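Local coordinates for protein glutamate racemase (Francisella tularensis subsp. tularensis, PDB 3OUT) that belongs to the Asp/Glu/hydantoin racemase family, pairing two alpha/beta halves built on parallel sheets and holding D-glutamic acid in a pocket, at residues B[117-123]-B[143-149]; B[30-34]-B[223-227]; B[36-42]-B[235-240]; B[179-184]-B[200-205]; B[21-26]-B[208-212]. All blocks are in the same frame, centred on the assembly; numbering follows the deposited sequence. Where two conformers were deposited one is given.

Contact 1 of 5, residues B[117-123]-B[143-149]; sequences IATPATI and SNPCGLF
Three residues, Ile-117, Ile-123 and Pro-145, carry much of this contact between two parallel strand ends. The segments run side by side, with CA atoms 5.2 Å apart between Ile-117 and Asn-144. Ile-117 (p, t rotamer) sets CG2 3.5 Å from Cys-146 SG and CD1 4.3 Å from CE2 at the edge of the Phe-149 ring, while its CA-H points at Asn-144 O (CA to O 3.4 Å). The backbone hydrogen bond between the segments runs from Cys-146 N to Ala-118 O, 3.1 Å. Past Ala-118, segment 117-123 turns into a helix, and Ile-123 (m, m) reaches back: its CG1 lies 3.7 Å from Pro-145 N, its CD1 4.0 Å from Ser-143 CB. The Pro-145 ring fills the corner, CB 3.9 Å from Pro-120 CA. Thr-119 caps the helix, OG1 accepting from Thr-122 N at 3.1 Å, and its hydroxyl also bonds Thr-79. Such a strand-to-helix turn at the C-terminal edge of a parallel sheet is a classic alpha/beta binding site; here Thr-119 lines the D-glutamic acid pocket.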
# COMPACT_ATOMS: atom_id res chain seq x y z
N ILE B 117 6.94 -20.12 21.34
CA ILE B 117 5.72 -19.31 21.23
C ILE B 117 6.02 -18.17 20.29
O ILE B 117 7.13 -17.61 20.31
CB ILE B 117 5.17 -18.76 22.58
CG1 ILE B 117 6.26 -18.07 23.43
CG2 ILE B 117 4.51 -19.93 23.37
CD1 ILE B 117 5.78 -17.31 24.68
N ALA B 118 5.01 -17.78 19.50
CA ALA B 118 5.19 -16.74 18.51
C ALA B 118 3.85 -16.34 17.95
O ALA B 118 2.83 -16.90 18.31
CB ALA B 118 6.16 -17.25 17.34
N THR B 119 3.87 -15.41 17.00
CA THR B 119 2.63 -15.02 16.33
C THR B 119 2.02 -16.18 15.56
O THR B 119 2.70 -17.15 15.18
CB THR B 119 2.83 -13.88 15.33
OG1 THR B 119 3.69 -14.35 14.28
CG2 THR B 119 3.40 -12.60 15.96
N PRO B 120 0.71 -16.09 15.30
CA PRO B 120 0.10 -17.12 14.44
C PRO B 120 0.82 -17.33 13.12
O PRO B 120 1.06 -18.48 12.72
CB PRO B 120 -1.35 -16.59 14.28
CG PRO B 120 -1.59 -15.87 15.51
CD PRO B 120 -0.30 -15.14 15.79
N ALA B 121 1.20 -16.25 12.42
CA ALA B 121 1.95 -16.39 11.16
C ALA B 121 3.26 -17.14 11.35
O ALA B 121 3.57 -18.03 10.57
CB ALA B 121 2.19 -15.04 10.48
N THR B 122 4.00 -16.82 12.40
CA THR B 122 5.27 -17.47 12.62
C THR B 122 5.07 -18.95 12.87
O THR B 122 5.81 -19.77 12.35
CB THR B 122 6.05 -16.78 13.76
OG1 THR B 122 6.35 -15.43 13.37
CG2 THR B 122 7.35 -17.54 14.18
N ILE B 123 4.15 -19.29 13.78
CA ILE B 123 4.00 -20.69 14.17
C ILE B 123 3.43 -21.48 12.97
O ILE B 123 3.94 -22.55 12.62
CB ILE B 123 3.08 -20.86 15.39
CG1 ILE B 123 3.69 -20.21 16.63
CG2 ILE B 123 2.78 -22.37 15.62
CD1 ILE B 123 5.04 -20.77 17.07
N SER B 143 5.29 -26.20 19.55
CA SER B 143 5.02 -24.82 19.16
C SER B 143 3.57 -24.47 19.44
O SER B 143 2.66 -25.29 19.20
CB SER B 143 5.28 -24.67 17.67
OG SER B 143 6.63 -24.93 17.32
N ASN B 144 3.35 -23.24 19.92
CA ASN B 144 1.98 -22.76 20.15
C ASN B 144 1.88 -21.26 19.85
O ASN B 144 2.63 -20.50 20.39
CB ASN B 144 1.53 -23.04 21.59
CG ASN B 144 0.01 -23.11 21.74
OD1 ASN B 144 -0.68 -23.62 20.85
ND2 ASN B 144 -0.50 -22.63 22.88
N PRO B 145 0.89 -20.85 19.01
CA PRO B 145 0.71 -19.42 18.78
C PRO B 145 0.11 -18.70 20.01
O PRO B 145 -0.62 -19.31 20.79
CB PRO B 145 -0.24 -19.37 17.58
CG PRO B 145 -0.96 -20.59 17.61
CD PRO B 145 -0.09 -21.64 18.26
N CYS B 146 0.45 -17.42 20.20
CA CYS B 146 -0.10 -16.63 21.30
C CYS B 146 -0.73 -15.38 20.73
O CYS B 146 -0.27 -14.26 20.99
CB CYS B 146 0.98 -16.25 22.29
SG CYS B 146 1.78 -17.69 23.13
N GLY B 147 -1.79 -15.56 19.94
CA GLY B 147 -2.32 -14.48 19.10
C GLY B 147 -2.56 -13.14 19.77
O GLY B 147 -2.20 -12.09 19.22
N LEU B 148 -3.15 -13.16 20.98
CA LEU B 148 -3.49 -11.92 21.67
C LEU B 148 -2.32 -11.16 22.25
O LEU B 148 -2.45 -9.95 22.52
CB LEU B 148 -4.51 -12.15 22.79
CG LEU B 148 -5.26 -10.96 23.41
CD1 LEU B 148 -5.91 -10.02 22.35
CD2 LEU B 148 -6.33 -11.47 24.40
N PHE B 149 -1.16 -11.81 22.42
CA PHE B 149 -0.09 -11.13 23.15
C PHE B 149 0.36 -9.78 22.54
O PHE B 149 0.61 -8.81 23.27
CB PHE B 149 1.15 -12.03 23.27
CG PHE B 149 1.16 -13.02 24.43
CD1 PHE B 149 0.15 -13.11 25.38
CD2 PHE B 149 2.24 -13.89 24.53
CE1 PHE B 149 0.26 -14.00 26.44
CE2 PHE B 149 2.32 -14.83 25.56
CZ PHE B 149 1.35 -14.86 26.52

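Contact 2 of 5, residues B[30-34]-B[223-227]; sequences LPNED and KLLNT
Neither segment is regular helix or strand. Residues 30-33 form a type I beta turn closed by Glu-33 N to Leu-30 O at 3.2 Å, after which Glu-33 and Asp-34 extend. Opposite them, Lys-223, with positive phi (54°), is the C-prime residue of the Schellman motif ending helix 208-221, and Leu-225 and Asn-226 are extended. The backbones come closest at Glu-33 and Asn-226, with CA atoms 5.7 Å apart. Glu-33 adopts m, m for chi1 and chi2, which brings OE2 2.8 Å from Asn-226 N in an almost linear hydrogen bond. Asn-226, chi1 t, points toward the turn and is the most deeply covered residue; its CG lies 3.6 Å from Asn-32 O and its OD1 bonds Thr-228. A water accepts from Asn-226 ND2 and Asp-34 N, both at 3.0 Å, and donates to Glu-33 OE1 at 2.6 Å. The apolar component is Leu-30 CD2 against Leu-225 CD2, 4.1 Å. With OE1 also in a salt bridge to Lys-71, which in turn bonds Leu-224 O, the Glu-33 carboxylate spends both oxygens joining two connecting loops, so polar and water-mediated bonds dominate over apolar packing here.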
# COMPACT_ATOMS: atom_id res chain seq x y z
N LEU B 30 27.73 -1.51 19.74
CA LEU B 30 28.28 -0.82 18.56
C LEU B 30 27.92 0.65 18.65
O LEU B 30 27.19 1.19 17.82
CB LEU B 30 27.74 -1.47 17.28
CG LEU B 30 28.31 -2.80 16.85
CD1 LEU B 30 27.43 -3.51 15.85
CD2 LEU B 30 29.73 -2.51 16.26
N PRO B 31 28.42 1.36 19.66
CA PRO B 31 27.97 2.71 19.92
C PRO B 31 28.37 3.76 18.89
O PRO B 31 27.80 4.85 18.93
CB PRO B 31 28.65 3.05 21.26
CG PRO B 31 29.80 2.13 21.28
CD PRO B 31 29.32 0.87 20.72
N ASN B 32 29.29 3.42 17.98
CA ASN B 32 29.74 4.37 16.94
C ASN B 32 29.04 4.17 15.62
O ASN B 32 29.35 4.90 14.71
CB ASN B 32 31.24 4.26 16.65
CG ASN B 32 32.13 4.45 17.86
OD1 ASN B 32 31.89 5.29 18.72
ND2 ASN B 32 33.22 3.68 17.89
N GLU B 33 28.16 3.18 15.50
CA GLU B 33 27.48 2.89 14.22
C GLU B 33 26.23 3.73 13.99
O GLU B 33 25.45 3.97 14.91
CB GLU B 33 27.10 1.44 14.14
CG GLU B 33 28.25 0.46 14.20
CD GLU B 33 29.18 0.55 12.98
OE1 GLU B 33 28.66 0.82 11.87
OE2 GLU B 33 30.40 0.31 13.12
N ASP B 34 26.04 4.18 12.74
CA ASP B 34 24.77 4.78 12.33
C ASP B 34 23.75 3.66 12.14
O ASP B 34 24.08 2.55 11.69
CB ASP B 34 24.95 5.50 11.01
CG ASP B 34 25.87 6.72 11.11
OD1 ASP B 34 26.03 7.33 12.20
OD2 ASP B 34 26.40 7.08 10.04
N LYS B 223 36.00 -6.30 8.92
CA LYS B 223 36.57 -4.95 9.03
C LYS B 223 35.63 -3.86 8.47
O LYS B 223 36.07 -2.96 7.73
CB LYS B 223 37.93 -4.88 8.31
CG LYS B 223 38.99 -5.89 8.79
CD LYS B 223 40.37 -5.68 8.08
CE LYS B 223 41.31 -4.71 8.84
NZ LYS B 223 42.75 -4.79 8.34
N LEU B 224 34.34 -3.96 8.81
CA LEU B 224 33.34 -3.00 8.32
C LEU B 224 32.76 -2.13 9.43
O LEU B 224 31.56 -2.01 9.56
CB LEU B 224 32.22 -3.77 7.64
CG LEU B 224 32.55 -4.37 6.28
CD1 LEU B 224 31.36 -5.22 5.80
CD2 LEU B 224 32.93 -3.26 5.27
N LEU B 225 33.64 -1.53 10.22
CA LEU B 225 33.26 -0.72 11.36
C LEU B 225 33.40 0.77 11.07
O LEU B 225 34.33 1.22 10.39
CB LEU B 225 34.12 -1.11 12.58
CG LEU B 225 34.07 -2.56 13.04
CD1 LEU B 225 35.15 -2.82 14.14
CD2 LEU B 225 32.75 -2.94 13.59
N ASN B 226 32.44 1.54 11.57
CA ASN B 226 32.38 2.97 11.35
C ASN B 226 33.53 3.70 12.06
O ASN B 226 33.72 3.53 13.27
CB ASN B 226 30.99 3.48 11.79
CG ASN B 226 30.76 4.97 11.45
OD1 ASN B 226 31.57 5.81 11.79
ND2 ASN B 226 29.60 5.27 10.86
N THR B 227 34.31 4.45 11.29
CA THR B 227 35.48 5.19 11.81
C THR B 227 35.31 6.69 11.66
O THR B 227 36.30 7.43 11.61
CB THR B 227 36.74 4.75 11.06
OG1 THR B 227 36.58 5.01 9.67
CG2 THR B 227 36.99 3.26 11.26
O HOH W 1 34.02 1.93 15.19
O HOH W 2 27.70 2.92 10.58

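Contact 3 of 5, residues B[36-42]-B[235-240]; sequences IYFGDIA and RFYVTD
Strands 36-39 and 235-238 run parallel in one-to-one register, Ile-36 beside Arg-235 through Gly-39 beside Val-238, their axes 4.8 Å apart and crossing at -19°. Amides and carbonyls alternate as parallel pairing requires: Tyr-37 N to Arg-235 O, 2.9 Å; Tyr-237 N to Tyr-37 O, 2.8 Å; Gly-39 N to Tyr-237 O, 3.0 Å; Thr-239 N to Gly-39 O, 3.2 Å. Ile-36 and Phe-38 turn their other backbone edge to strand 10-14, so both edges of strand 35-39 are paired. This is the interior of the six-stranded parallel sheet of an alpha/beta fold. One face carries Tyr-37, Phe-236 and Val-238 beneath helices 20-29 and 245-253, with Tyr-37 CB 3.7 Å from Phe-236 CD2; the Tyr-37 hydroxyl bonds Asp-14 and Ile-17 N. On the other, Ile-36 CG2 sits 3.7 Å from Tyr-237 CD2, and Ile-36 CD1 lies 3.3 Å from NH2 over a face of the Arg-235 guanidinium, whose NH1 donates to Tyr-237 OH at 2.9 Å. That hydroxyl also bonds Arg-51 of a third subunit. Beyond the strands, Asp-40 centres an inverse gamma turn. Thr-239 OG1, with chi1 p, donates to Asp-40 OD1 (2.7 Å) and accepts from Ala-42 N (3.0 Å). Asp-40 OD2 is held by Arg-43 and Tyr-46, and Asp-240 OD1 by Ser-50 and Thr-53 of a second subunit, whereas buried Asp-240 N and O find no partner in the model.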
# COMPACT_ATOMS: atom_id res chain seq x y z
N ILE B 36 19.60 2.87 10.79
CA ILE B 36 18.32 3.22 10.22
C ILE B 36 17.35 2.13 10.67
O ILE B 36 17.54 0.97 10.34
CB ILE B 36 18.34 3.23 8.67
CG1 ILE B 36 19.23 4.34 8.14
CG2 ILE B 36 16.90 3.33 8.13
CD1 ILE B 36 19.39 4.35 6.57
N TYR B 37 16.36 2.50 11.47
CA TYR B 37 15.28 1.63 11.84
C TYR B 37 14.10 1.85 10.85
O TYR B 37 13.74 3.02 10.57
CB TYR B 37 14.79 1.95 13.25
CG TYR B 37 13.49 1.26 13.61
CD1 TYR B 37 13.48 -0.04 14.12
CD2 TYR B 37 12.26 1.90 13.46
CE1 TYR B 37 12.29 -0.70 14.40
CE2 TYR B 37 11.07 1.24 13.75
CZ TYR B 37 11.07 -0.03 14.23
OH TYR B 37 9.88 -0.69 14.52
N PHE B 38 13.53 0.76 10.35
CA PHE B 38 12.31 0.84 9.54
C PHE B 38 11.19 0.11 10.21
O PHE B 38 11.30 -1.09 10.50
CB PHE B 38 12.49 0.27 8.14
CG PHE B 38 11.40 0.70 7.17
CD1 PHE B 38 11.62 1.76 6.31
CD2 PHE B 38 10.14 0.13 7.22
CE1 PHE B 38 10.61 2.23 5.49
CE2 PHE B 38 9.13 0.58 6.39
CZ PHE B 38 9.38 1.64 5.52
N GLY B 39 10.08 0.80 10.42
CA GLY B 39 8.88 0.12 10.91
C GLY B 39 7.70 0.46 10.02
O GLY B 39 7.39 1.65 9.80
N ASP B 40 7.02 -0.57 9.52
CA ASP B 40 5.82 -0.43 8.68
C ASP B 40 4.59 -0.27 9.57
O ASP B 40 3.64 -1.07 9.51
CB ASP B 40 5.69 -1.64 7.76
CG ASP B 40 4.63 -1.50 6.71
OD1 ASP B 40 4.12 -0.38 6.47
OD2 ASP B 40 4.30 -2.57 6.11
N ILE B 41 4.60 0.78 10.36
CA ILE B 41 3.53 1.08 11.35
C ILE B 41 2.12 1.18 10.72
O ILE B 41 1.12 0.88 11.36
CB ILE B 41 3.89 2.33 12.21
CG1 ILE B 41 5.32 2.29 12.75
CG2 ILE B 41 2.92 2.46 13.39
CD1 ILE B 41 5.73 0.97 13.49
N ALA B 42 2.04 1.60 9.45
CA ALA B 42 0.75 1.71 8.76
C ALA B 42 0.03 0.37 8.62
O ALA B 42 -1.19 0.35 8.56
CB ALA B 42 0.94 2.35 7.38
N ARG B 235 18.15 7.03 12.79
CA ARG B 235 16.99 7.53 12.03
C ARG B 235 15.89 6.50 12.16
O ARG B 235 16.16 5.32 12.00
CB ARG B 235 17.31 7.74 10.55
CG ARG B 235 18.17 8.95 10.26
CD ARG B 235 18.39 9.17 8.77
NE ARG B 235 19.50 8.35 8.24
CZ ARG B 235 19.72 8.01 6.96
NH1 ARG B 235 18.89 8.38 5.99
NH2 ARG B 235 20.82 7.30 6.63
N PHE B 236 14.69 6.94 12.47
CA PHE B 236 13.54 6.05 12.66
C PHE B 236 12.59 6.41 11.55
O PHE B 236 11.96 7.48 11.58
CB PHE B 236 12.91 6.20 14.03
CG PHE B 236 13.91 5.88 15.16
CD1 PHE B 236 14.76 6.85 15.64
CD2 PHE B 236 14.00 4.59 15.68
CE1 PHE B 236 15.70 6.54 16.61
CE2 PHE B 236 14.92 4.31 16.67
CZ PHE B 236 15.74 5.25 17.13
N TYR B 237 12.53 5.55 10.54
CA TYR B 237 11.64 5.75 9.40
C TYR B 237 10.43 4.86 9.53
O TYR B 237 10.57 3.65 9.72
CB TYR B 237 12.38 5.40 8.12
CG TYR B 237 13.38 6.43 7.63
CD1 TYR B 237 13.06 7.79 7.58
CD2 TYR B 237 14.60 6.02 7.14
CE1 TYR B 237 13.98 8.73 7.05
CE2 TYR B 237 15.51 6.90 6.62
CZ TYR B 237 15.22 8.27 6.58
OH TYR B 237 16.13 9.16 6.01
N VAL B 238 9.23 5.46 9.51
CA VAL B 238 8.03 4.71 9.73
C VAL B 238 6.95 5.12 8.72
O VAL B 238 6.91 6.28 8.27
CB VAL B 238 7.52 4.88 11.20
CG1 VAL B 238 8.55 4.28 12.17
CG2 VAL B 238 7.30 6.37 11.56
N THR B 239 6.05 4.17 8.41
CA THR B 239 4.97 4.46 7.46
C THR B 239 3.69 5.00 8.11
O THR B 239 2.77 5.35 7.41
CB THR B 239 4.63 3.20 6.63
OG1 THR B 239 4.32 2.14 7.52
CG2 THR B 239 5.83 2.80 5.74
N ASP B 240 3.67 5.08 9.43
CA ASP B 240 2.59 5.82 10.13
C ASP B 240 3.09 6.28 11.48
O ASP B 240 4.02 5.68 12.05
CB ASP B 240 1.38 4.92 10.34
CG ASP B 240 0.14 5.71 10.69
OD1 ASP B 240 0.10 6.91 10.29
OD2 ASP B 240 -0.75 5.17 11.40

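Contact 4 of 5, residues B[179-184]-B[200-205]; sequences IQALIL and LDVKLI
A beta-alpha-beta crossover brings its two strands into direct contact here, at the edge of the four-stranded parallel sheet. Strands 181-184 and 203-205, joined through helix 193-199, lie with axes 4.6 Å apart at a crossing angle of -27°, Leu-182 beside Leu-204 and Ile-183 beside Ile-205. Three backbone hydrogen bonds set the register: Leu-182 N to Lys-203 O, 2.9 Å; Ile-205 N to Leu-182 O, 2.9 Å; and Leu-184 N to Ile-205 O, 2.8 Å. Where the pairing begins, a water bridges the two segments, donating to Gln-180 O at 2.7 Å and accepting from Lys-203 N at 2.9 Å. An inverse gamma turn centred on Asp-201 leads into the second strand. Side chains then build an apolar seam. Leu-182 (t, p) puts CB 3.9 Å from Leu-204 CD2 and CD2 4.0 Å from Leu-200 CD2. Ile-179 CD1 approaches the same Leu-200 CD2 at 3.9 Å and Val-202 CG2 at 4.1 Å. On the face of Ala-181 and Ile-183, Ile-205 (m, m) sets CG1 3.9 Å from Ala-181 CB. Helix 193-199 lies against the face bearing Leu-182 and Leu-204, where Ile-196 touches both, while strand 113-118 pairs with the other edge of 181-184, leaving 203-205 as an outermost strand of this sheet within the chain.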
# COMPACT_ATOMS: atom_id res chain seq x y z
N ILE B 179 9.49 -29.46 28.39
CA ILE B 179 10.45 -28.63 27.64
C ILE B 179 11.62 -28.16 28.53
O ILE B 179 11.47 -27.88 29.73
CB ILE B 179 9.75 -27.43 26.89
CG1 ILE B 179 9.41 -26.28 27.83
CG2 ILE B 179 8.52 -27.92 26.12
CD1 ILE B 179 8.69 -25.05 27.09
N GLN B 180 12.80 -28.05 27.91
CA GLN B 180 14.00 -27.55 28.58
C GLN B 180 14.19 -26.04 28.49
O GLN B 180 14.93 -25.44 29.27
CB GLN B 180 15.22 -28.27 28.03
CG GLN B 180 15.23 -29.76 28.38
CD GLN B 180 16.30 -30.51 27.63
OE1 GLN B 180 16.30 -30.56 26.40
NE2 GLN B 180 17.22 -31.12 28.38
N ALA B 181 13.55 -25.43 27.49
CA ALA B 181 13.60 -23.98 27.31
C ALA B 181 12.41 -23.59 26.44
O ALA B 181 11.84 -24.42 25.70
CB ALA B 181 14.89 -23.55 26.60
N LEU B 182 12.02 -22.35 26.58
CA LEU B 182 10.92 -21.77 25.81
C LEU B 182 11.48 -20.58 25.03
O LEU B 182 11.94 -19.59 25.63
CB LEU B 182 9.80 -21.28 26.73
CG LEU B 182 8.58 -20.71 25.98
CD1 LEU B 182 7.77 -21.74 25.16
CD2 LEU B 182 7.62 -19.98 26.93
N ILE B 183 11.40 -20.66 23.70
CA ILE B 183 11.79 -19.53 22.84
C ILE B 183 10.70 -18.49 22.83
O ILE B 183 9.53 -18.77 22.45
CB ILE B 183 12.13 -19.97 21.40
CG1 ILE B 183 13.32 -20.93 21.41
CG2 ILE B 183 12.50 -18.75 20.52
CD1 ILE B 183 13.67 -21.49 20.06
N LEU B 184 11.08 -17.28 23.24
CA LEU B 184 10.21 -16.10 23.12
C LEU B 184 10.33 -15.57 21.66
O LEU B 184 11.10 -14.60 21.34
CB LEU B 184 10.64 -15.04 24.14
CG LEU B 184 10.61 -15.49 25.60
CD1 LEU B 184 10.94 -14.29 26.52
CD2 LEU B 184 9.24 -16.14 25.94
N LEU B 200 5.21 -20.91 33.67
CA LEU B 200 6.00 -21.97 33.08
C LEU B 200 7.43 -21.75 33.49
O LEU B 200 8.15 -20.94 32.92
CB LEU B 200 5.82 -21.95 31.56
CG LEU B 200 6.33 -23.14 30.79
CD1 LEU B 200 5.50 -24.38 31.18
CD2 LEU B 200 6.26 -22.88 29.29
N ASP B 201 7.83 -22.50 34.51
CA ASP B 201 9.13 -22.34 35.15
C ASP B 201 10.24 -23.05 34.37
O ASP B 201 10.73 -24.12 34.75
CB ASP B 201 9.03 -22.91 36.57
CG ASP B 201 10.25 -22.60 37.40
OD1 ASP B 201 10.86 -21.52 37.21
OD2 ASP B 201 10.60 -23.46 38.26
N VAL B 202 10.60 -22.47 33.22
CA VAL B 202 11.69 -23.00 32.40
C VAL B 202 12.54 -21.86 31.87
O VAL B 202 12.12 -20.70 31.93
CB VAL B 202 11.14 -23.84 31.23
CG1 VAL B 202 10.33 -24.99 31.74
CG2 VAL B 202 10.32 -22.99 30.30
N LYS B 203 13.72 -22.18 31.36
CA LYS B 203 14.62 -21.18 30.80
C LYS B 203 13.92 -20.47 29.64
O LYS B 203 13.44 -21.13 28.74
CB LYS B 203 15.91 -21.84 30.32
CG LYS B 203 16.93 -20.93 29.61
CD LYS B 203 18.33 -21.61 29.45
CE LYS B 203 18.56 -22.38 28.08
NZ LYS B 203 19.69 -23.42 28.05
N LEU B 204 13.85 -19.14 29.70
CA LEU B 204 13.25 -18.36 28.60
C LEU B 204 14.34 -17.80 27.69
O LEU B 204 15.29 -17.16 28.16
CB LEU B 204 12.36 -17.24 29.16
CG LEU B 204 11.31 -17.68 30.19
CD1 LEU B 204 10.48 -16.46 30.72
CD2 LEU B 204 10.39 -18.74 29.67
N ILE B 205 14.20 -18.01 26.38
CA ILE B 205 15.19 -17.62 25.42
C ILE B 205 14.71 -16.38 24.65
O ILE B 205 13.69 -16.42 23.97
CB ILE B 205 15.45 -18.74 24.39
CG1 ILE B 205 15.86 -20.06 25.06
CG2 ILE B 205 16.45 -18.30 23.27
CD1 ILE B 205 17.11 -19.97 25.82
O HOH W 3 14.69 -24.83 31.92

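Contact 5 of 5, residues B[21-26]-B[208-212]; sequences TIVKNL and SLQAS
Two helices of the alpha/beta fold pack side by side on the six-stranded sheet here, segment 21-26 of helix 20-29 against the first turn of helix 208-221, with Ser-208, Ala-211 and Ser-212 as the small residues of the second helix at the interface. The axes of the two short segments come within 9.0 Å at a crossing angle of -53°, and CA atoms approach to 6.0 Å between Ile-22 and Ser-208, 5.9 Å between Asn-25 and Leu-209, and 5.9 Å between Leu-26 and Ser-212. Van der Waals contacts centre on Ile-22 (m, m): its CD1 packs on Ala-211 CB at 4.1 Å and also abuts two oxygens, Ser-208 O at 3.3 Å and Ser-212 OG at 3.6 Å. Leu-26 CD2 meets Ser-212 CB at 3.8 Å, and at the outer margin Leu-209 CD1 rests 3.9 Å from Asn-25 CB. Around them, Ile-22 and Leu-26 also touch Val-12 of strand 10-14, and Ala-211 touches Ile-74 of strand 72-75. Asn-25 points toward the partner helix, its CB 3.3 Å from Ser-212 OG and its ND2 3.4 Å from Ser-208 OG. The serine hydroxyls find acceptors on their own side of the interface. Ser-208 OG bonds Asp-206, and Ser-212, chi1 m, folds its hydroxyl back one turn so that Ser-208 O accepts from both Ser-212 N and Ser-212 OG, each at 3.1 Å.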
# COMPACT_ATOMS: atom_id res chain seq x y z
N THR B 21 13.87 -2.92 20.19
CA THR B 21 14.81 -3.52 21.12
C THR B 21 16.17 -3.82 20.47
O THR B 21 17.20 -3.70 21.15
CB THR B 21 14.26 -4.78 21.77
OG1 THR B 21 13.17 -4.41 22.63
CG2 THR B 21 15.36 -5.48 22.54
N ILE B 22 16.18 -4.20 19.19
CA ILE B 22 17.45 -4.48 18.46
C ILE B 22 18.26 -3.20 18.35
O ILE B 22 19.50 -3.22 18.41
CB ILE B 22 17.21 -5.06 17.04
CG1 ILE B 22 16.67 -6.49 17.15
CG2 ILE B 22 18.48 -5.01 16.16
CD1 ILE B 22 17.72 -7.55 17.30
N VAL B 23 17.59 -2.06 18.16
CA VAL B 23 18.29 -0.79 18.12
C VAL B 23 19.00 -0.53 19.47
O VAL B 23 20.19 -0.18 19.51
CB VAL B 23 17.31 0.37 17.76
CG1 VAL B 23 18.06 1.70 17.77
CG2 VAL B 23 16.74 0.10 16.37
N LYS B 24 18.28 -0.75 20.56
CA LYS B 24 18.80 -0.65 21.91
C LYS B 24 20.06 -1.56 22.06
O LYS B 24 21.12 -1.13 22.55
CB LYS B 24 17.70 -0.99 22.92
CG LYS B 24 18.16 -1.05 24.39
CD LYS B 24 17.14 -1.78 25.27
CE LYS B 24 17.23 -3.33 25.14
NZ LYS B 24 16.22 -4.10 25.97
N ASN B 25 19.92 -2.79 21.61
CA ASN B 25 20.99 -3.75 21.76
C ASN B 25 22.22 -3.30 20.98
O ASN B 25 23.28 -3.35 21.42
CB ASN B 25 20.57 -5.15 21.29
CG ASN B 25 19.54 -5.82 22.20
OD1 ASN B 25 19.51 -5.62 23.37
ND2 ASN B 25 18.77 -6.64 21.63
N LEU B 26 21.98 -2.86 19.76
CA LEU B 26 23.07 -2.40 18.91
C LEU B 26 23.79 -1.21 19.51
O LEU B 26 24.96 -1.12 19.43
CB LEU B 26 22.63 -2.08 17.46
CG LEU B 26 22.15 -3.25 16.61
CD1 LEU B 26 21.56 -2.76 15.30
CD2 LEU B 26 23.23 -4.29 16.33
N SER B 208 16.98 -11.55 20.75
CA SER B 208 17.40 -10.23 20.21
C SER B 208 18.84 -9.86 20.38
O SER B 208 19.47 -9.36 19.44
CB SER B 208 16.52 -9.10 20.74
OG SER B 208 16.48 -9.11 22.14
N LEU B 209 19.40 -10.03 21.58
CA LEU B 209 20.79 -9.66 21.78
C LEU B 209 21.73 -10.55 20.98
O LEU B 209 22.69 -10.07 20.41
CB LEU B 209 21.16 -9.67 23.28
CG LEU B 209 22.58 -9.20 23.59
CD1 LEU B 209 22.89 -7.75 23.13
CD2 LEU B 209 22.77 -9.40 25.12
N GLN B 210 21.44 -11.85 20.95
CA GLN B 210 22.22 -12.81 20.15
C GLN B 210 22.25 -12.38 18.69
O GLN B 210 23.33 -12.39 18.06
CB GLN B 210 21.65 -14.20 20.28
CG GLN B 210 22.34 -15.31 19.45
CD GLN B 210 23.77 -15.66 19.90
OE1 GLN B 210 24.40 -14.96 20.68
NE2 GLN B 210 24.28 -16.77 19.40
N ALA B 211 21.10 -11.97 18.14
CA ALA B 211 21.07 -11.46 16.76
C ALA B 211 21.98 -10.26 16.59
O ALA B 211 22.75 -10.15 15.62
CB ALA B 211 19.56 -11.13 16.31
N SER B 212 21.92 -9.33 17.54
CA SER B 212 22.82 -8.17 17.50
C SER B 212 24.29 -8.56 17.55
O SER B 212 25.11 -8.02 16.82
CB SER B 212 22.46 -7.20 18.61
OG SER B 212 21.08 -6.83 18.52

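In the fold
Read from the N terminus, the chain first lays down helix 20-29, the 30-34 turn and strand 35-39, opening contacts 5, 2 and 3. After adding strands 72-75 and 97-99 to the same sheet, it leaves for the four-stranded sheet, where contact 1 closes a short loop and then contact 4 closes another; these two stand in series and touch, Ile-117 beside Leu-182 and Leu-184. On the return, helix 208-221, its following loop and strand 234-238 close contacts 5, 2 and 3. All three long loops therefore cross one another, and each encloses contacts 1 and 4. The result illustrates an inserted half: contacts 2, 3 and 5 tie early and late chain together around the six-stranded sheet.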